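Outer surface protein (Bacillus cereus ATCC 14579, PDB 1X7F) is of unknown function but is probably a 6-phospho-N-acetylmuramidase, cleaving glycosides of N-acetylmuramic acid 6-phosphate. Local coordinates at residues A[329-334]-A[359-364]; A[324-329]-A[346-351]. All coordinates share one frame; numbering follows the deposited sequence. Where two conformers were deposited one is given.

Contact 1: residues A[329-334]-A[359-364]; sequences GQVVIG and NIVGTI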
# COMPACT_ATOMS: atom_id res chain seq x y z
N GLY A 329 10.35 18.96 3.37
CA GLY A 329 9.29 18.81 2.38
C GLY A 329 9.39 19.79 1.23
O GLY A 329 8.66 19.66 0.24
N GLN A 330 10.27 20.78 1.36
CA GLN A 330 10.42 21.78 0.31
C GLN A 330 11.16 21.17 -0.86
O GLN A 330 12.14 20.44 -0.67
CB GLN A 330 11.16 23.03 0.80
CG GLN A 330 10.30 23.97 1.61
CD GLN A 330 11.11 25.08 2.27
OE1 GLN A 330 10.56 25.89 3.02
NE2 GLN A 330 12.40 25.12 2.00
N VAL A 331 10.67 21.45 -2.06
CA VAL A 331 11.41 21.16 -3.27
C VAL A 331 12.15 22.45 -3.63
O VAL A 331 11.53 23.50 -3.77
CB VAL A 331 10.49 20.69 -4.42
CG1 VAL A 331 11.31 20.40 -5.67
CG2 VAL A 331 9.69 19.46 -3.98
N VAL A 332 13.48 22.37 -3.70
CA VAL A 332 14.31 23.53 -4.00
C VAL A 332 15.21 23.17 -5.18
O VAL A 332 15.43 21.99 -5.48
CB VAL A 332 15.12 24.08 -2.76
CG1 VAL A 332 14.19 24.40 -1.56
CG2 VAL A 332 16.26 23.13 -2.35
N ILE A 333 15.72 24.21 -5.83
CA ILE A 333 16.65 24.05 -6.92
C ILE A 333 17.76 25.07 -6.78
O ILE A 333 17.54 26.22 -6.36
CB ILE A 333 15.92 24.17 -8.29
CG1 ILE A 333 16.81 23.58 -9.40
CG2 ILE A 333 15.50 25.62 -8.58
CD1 ILE A 333 16.06 23.13 -10.62
N GLY A 334 18.97 24.63 -7.12
CA GLY A 334 20.12 25.52 -7.23
C GLY A 334 19.90 26.48 -8.37
O GLY A 334 19.56 26.08 -9.48
N ASN A 359 16.51 28.39 -5.06
CA ASN A 359 15.13 28.87 -5.21
C ASN A 359 14.16 27.83 -4.64
O ASN A 359 14.34 26.63 -4.85
CB ASN A 359 14.79 29.10 -6.69
CG ASN A 359 15.51 30.31 -7.30
OD1 ASN A 359 15.48 30.48 -8.52
ND2 ASN A 359 16.15 31.15 -6.48
N ILE A 360 13.14 28.26 -3.90
CA ILE A 360 12.09 27.28 -3.50
C ILE A 360 11.10 27.09 -4.65
O ILE A 360 10.62 28.07 -5.23
CB ILE A 360 11.33 27.65 -2.17
CG1 ILE A 360 10.24 26.58 -1.91
CG2 ILE A 360 10.73 29.08 -2.23
CD1 ILE A 360 9.50 26.71 -0.60
N VAL A 361 10.80 25.84 -4.97
CA VAL A 361 9.99 25.50 -6.15
C VAL A 361 8.59 25.05 -5.74
O VAL A 361 7.60 25.42 -6.38
CB VAL A 361 10.73 24.43 -7.02
CG1 VAL A 361 9.82 23.83 -8.07
CG2 VAL A 361 11.94 25.07 -7.71
N GLY A 362 8.51 24.28 -4.66
CA GLY A 362 7.25 23.78 -4.15
C GLY A 362 7.42 23.04 -2.84
O GLY A 362 8.46 23.12 -2.20
N THR A 363 6.36 22.35 -2.43
CA THR A 363 6.39 21.56 -1.21
C THR A 363 5.69 20.23 -1.45
O THR A 363 4.67 20.18 -2.13
CB THR A 363 5.69 22.26 -0.02
OG1 THR A 363 4.38 22.69 -0.42
CG2 THR A 363 6.41 23.54 0.43
N ILE A 364 6.26 19.17 -0.88
CA ILE A 364 5.58 17.89 -0.84
C ILE A 364 4.39 18.02 0.12
O ILE A 364 4.50 18.64 1.17
CB ILE A 364 6.55 16.77 -0.35
CG1 ILE A 364 7.81 16.67 -1.24
CG2 ILE A 364 5.80 15.41 -0.15
CD1 ILE A 364 7.55 16.66 -2.76

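Contact 2: residues A[324-329]-A[346-351]; sequences VLQERG and QIILKE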
# COMPACT_ATOMS: atom_id res chain seq x y z
N VAL A 324 13.88 31.48 1.24
CA VAL A 324 13.27 31.32 2.56
C VAL A 324 13.98 30.20 3.33
O VAL A 324 14.69 29.36 2.73
CB VAL A 324 11.72 31.05 2.48
CG1 VAL A 324 10.97 32.24 1.87
CG2 VAL A 324 11.40 29.76 1.70
N LEU A 325 13.79 30.21 4.64
CA LEU A 325 14.23 29.14 5.52
C LEU A 325 13.94 27.79 4.89
O LEU A 325 12.83 27.55 4.43
CB LEU A 325 13.51 29.24 6.88
CG LEU A 325 13.91 28.27 8.01
CD1 LEU A 325 15.32 28.62 8.52
CD2 LEU A 325 12.87 28.31 9.17
N GLN A 326 14.93 26.92 4.86
CA GLN A 326 14.74 25.60 4.25
C GLN A 326 14.14 24.68 5.28
O GLN A 326 14.65 24.58 6.39
CB GLN A 326 16.06 25.04 3.71
CG GLN A 326 16.76 25.96 2.74
CD GLN A 326 18.09 25.40 2.31
OE1 GLN A 326 18.15 24.37 1.62
NE2 GLN A 326 19.17 26.07 2.70
N GLU A 327 13.03 24.04 4.91
CA GLU A 327 12.26 23.23 5.84
C GLU A 327 11.87 21.92 5.18
O GLU A 327 11.71 21.87 3.97
CB GLU A 327 11.01 23.99 6.30
CG GLU A 327 11.33 25.33 6.95
CD GLU A 327 10.12 25.95 7.63
OE1 GLU A 327 9.58 26.93 7.08
OE2 GLU A 327 9.72 25.46 8.72
N ARG A 328 11.76 20.86 5.98
CA ARG A 328 11.35 19.52 5.52
C ARG A 328 10.17 19.56 4.55
O ARG A 328 9.12 20.13 4.87
CB ARG A 328 11.01 18.62 6.73
CG ARG A 328 10.75 17.13 6.37
CD ARG A 328 10.60 16.19 7.63
NE ARG A 328 10.30 14.81 7.22
CZ ARG A 328 11.20 13.88 6.89
NH1 ARG A 328 10.81 12.66 6.51
NH2 ARG A 328 12.50 14.15 6.92
N GLY A 329 10.35 18.96 3.37
CA GLY A 329 9.29 18.81 2.38
C GLY A 329 9.39 19.79 1.23
O GLY A 329 8.66 19.66 0.24
N GLN A 346 16.59 19.50 -5.04
CA GLN A 346 16.65 18.88 -3.72
C GLN A 346 15.27 18.84 -3.09
O GLN A 346 14.41 19.65 -3.43
CB GLN A 346 17.60 19.65 -2.80
CG GLN A 346 19.03 19.81 -3.32
CD GLN A 346 19.83 20.82 -2.53
OE1 GLN A 346 19.29 21.51 -1.65
NE2 GLN A 346 21.13 20.92 -2.83
N ILE A 347 15.07 17.89 -2.20
CA ILE A 347 13.92 17.88 -1.33
C ILE A 347 14.50 17.94 0.07
O ILE A 347 15.36 17.14 0.42
CB ILE A 347 13.01 16.63 -1.55
CG1 ILE A 347 12.57 16.51 -3.02
CG2 ILE A 347 11.78 16.71 -0.60
CD1 ILE A 347 11.56 15.40 -3.29
N ILE A 348 14.07 18.92 0.85
CA ILE A 348 14.65 19.16 2.16
C ILE A 348 14.12 18.13 3.16
O ILE A 348 12.93 17.82 3.17
CB ILE A 348 14.34 20.63 2.63
CG1 ILE A 348 14.78 21.67 1.57
CG2 ILE A 348 14.99 20.93 3.98
CD1 ILE A 348 16.21 21.47 0.98
N LEU A 349 15.03 17.59 3.98
CA LEU A 349 14.69 16.62 5.01
C LEU A 349 14.76 17.21 6.41
O LEU A 349 14.02 16.78 7.29
CB LEU A 349 15.61 15.38 4.93
CG LEU A 349 15.54 14.59 3.62
CD1 LEU A 349 16.64 13.51 3.60
CD2 LEU A 349 14.16 13.96 3.42
N LYS A 350 15.66 18.18 6.61
CA LYS A 350 15.90 18.84 7.90
C LYS A 350 16.10 20.34 7.68
O LYS A 350 16.62 20.76 6.65
CB LYS A 350 17.19 18.32 8.58
CG LYS A 350 17.21 16.87 8.96
CD LYS A 350 18.52 16.48 9.70
CE LYS A 350 18.80 17.43 10.86
NZ LYS A 350 19.43 16.77 12.02
N GLU A 351 15.73 21.13 8.69
CA GLU A 351 15.81 22.59 8.59
C GLU A 351 17.25 23.08 8.37
O GLU A 351 18.18 22.57 8.99
CB GLU A 351 15.21 23.25 9.86
CG GLU A 351 15.17 24.78 9.79
CD GLU A 351 14.66 25.43 11.06
OE1 GLU A 351 13.58 25.01 11.55
OE2 GLU A 351 15.33 26.36 11.57
O HOH W 1 11.52 23.75 10.01

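Contact 1: residues A[329-334]-A[359-364]
A classic beta bulge marks this antiparallel strand pair of the C-terminal domain's mixed sheet: Val361 and Gly362 both face Val331 across the seam. The carbonyl O of Val331 accepts two bonds, from Val361 N at 2.7 Å and from Gly362 N at 3.2 Å, and so absorbs the extra residue. In return Val331 N bonds to Gly362 O, reaching it from above the carbonyl plane. Regular pairing resumes beyond the bulge, where Ile333 and Asn359 exchange both backbone bonds, and at the other end Ile364 N bonds to Gly329 O.

On one face Ile360, with CG1 anti to the backbone N (chi1 178°), lays its CD1 across the aliphatic part of Gln330, 3.6 Å from Gln330 CG and at about a right angle to that chain. The other face carries Val331, Ile333 and Val361; Glu284 and Thr288 of helix 282-289 touch Val361 there, and Val274 of strand 270-276 touches Val331. The methyl groups Ile333 CG2 and Val361 CG2 meet at 3.7 Å, and farther along Val331 CG2 packs against Ile364 CD1, also at 3.7 Å.

Contact 2: residues A[324-329]-A[346-351]
Arg328 reaches along Leu349 to bond its main-chain carbonyl, tying the loop before strand 330-334 to the chain leaving strand 345-348. Arg328 holds CG anti to the backbone N (chi1 -173°) and its chain extended as far as NE, which brings CB, CG and CD past Leu349 O. The guanidinium then turns so that Arg328 NH2 donates to Leu349 O at 3.1 Å, in the carbonyl plane on a lone pair and in its own plane too. Leu349 CB and CD2 lie near the same NH2, while NH1 forms a salt bridge with Asp373.

Next to it, Gly329 N donates to Ile348 O at 2.8 Å. The positive phi of Gly329 (102°) suits glycine, since a CB would press on the preceding carbonyl O. Ile348 directs its branched CB at the loop: CB lies 3.2 Å from Glu327 O, with CG2 also against that carbonyl. CG1, beside the backbone N of Ile348 and anti to its carbonyl carbon (chi1 -53°), carries CD1 to 3.5 Å from Gln326 OE1, the two side chains crossing at about a right angle. That amide is held from outside, OE1 by Lys358 and NE2 by Pro353 O.

At the outer end Glu351 extends past Leu325. Both leucine methyls rest against its carboxylate, and Glu351 CG sits 3.4 Å from Gln326 O. A water donates to Glu327 OE2 at 2.8 Å and to Glu351 OE1 at 2.9 Å, spanning two carboxylates whose own oxygens stay 4.8 Å apart.

The water probably eases the repulsion between these acids at the exposed end, whereas the inner end relies on direct bonds to main-chain carbonyls, with Asp373 probably balancing the charge of Arg328.

Overall arrangement
Both contacts belong to the mixed sheet of the C-terminal domain, apart from the eight-stranded parallel sheet formed by the N-terminal part of the chain. Their centres lie 8 Å apart and they share Gly329, where the loop of contact 2 passes into the strand of contact 1. The segments alternate along the chain: 324-329, 329-334, 346-351, 359-364. Strand 330-334 lies between 358-364, which it meets in contact 1, and 345-348, with probable backbone bonds from Ile348 N to Gln330 O and from Gln346 N to Val332 O. Contact 2 thus continues the pairing of 330-334 with 345-348 beyond the sheet, into the loops at its end.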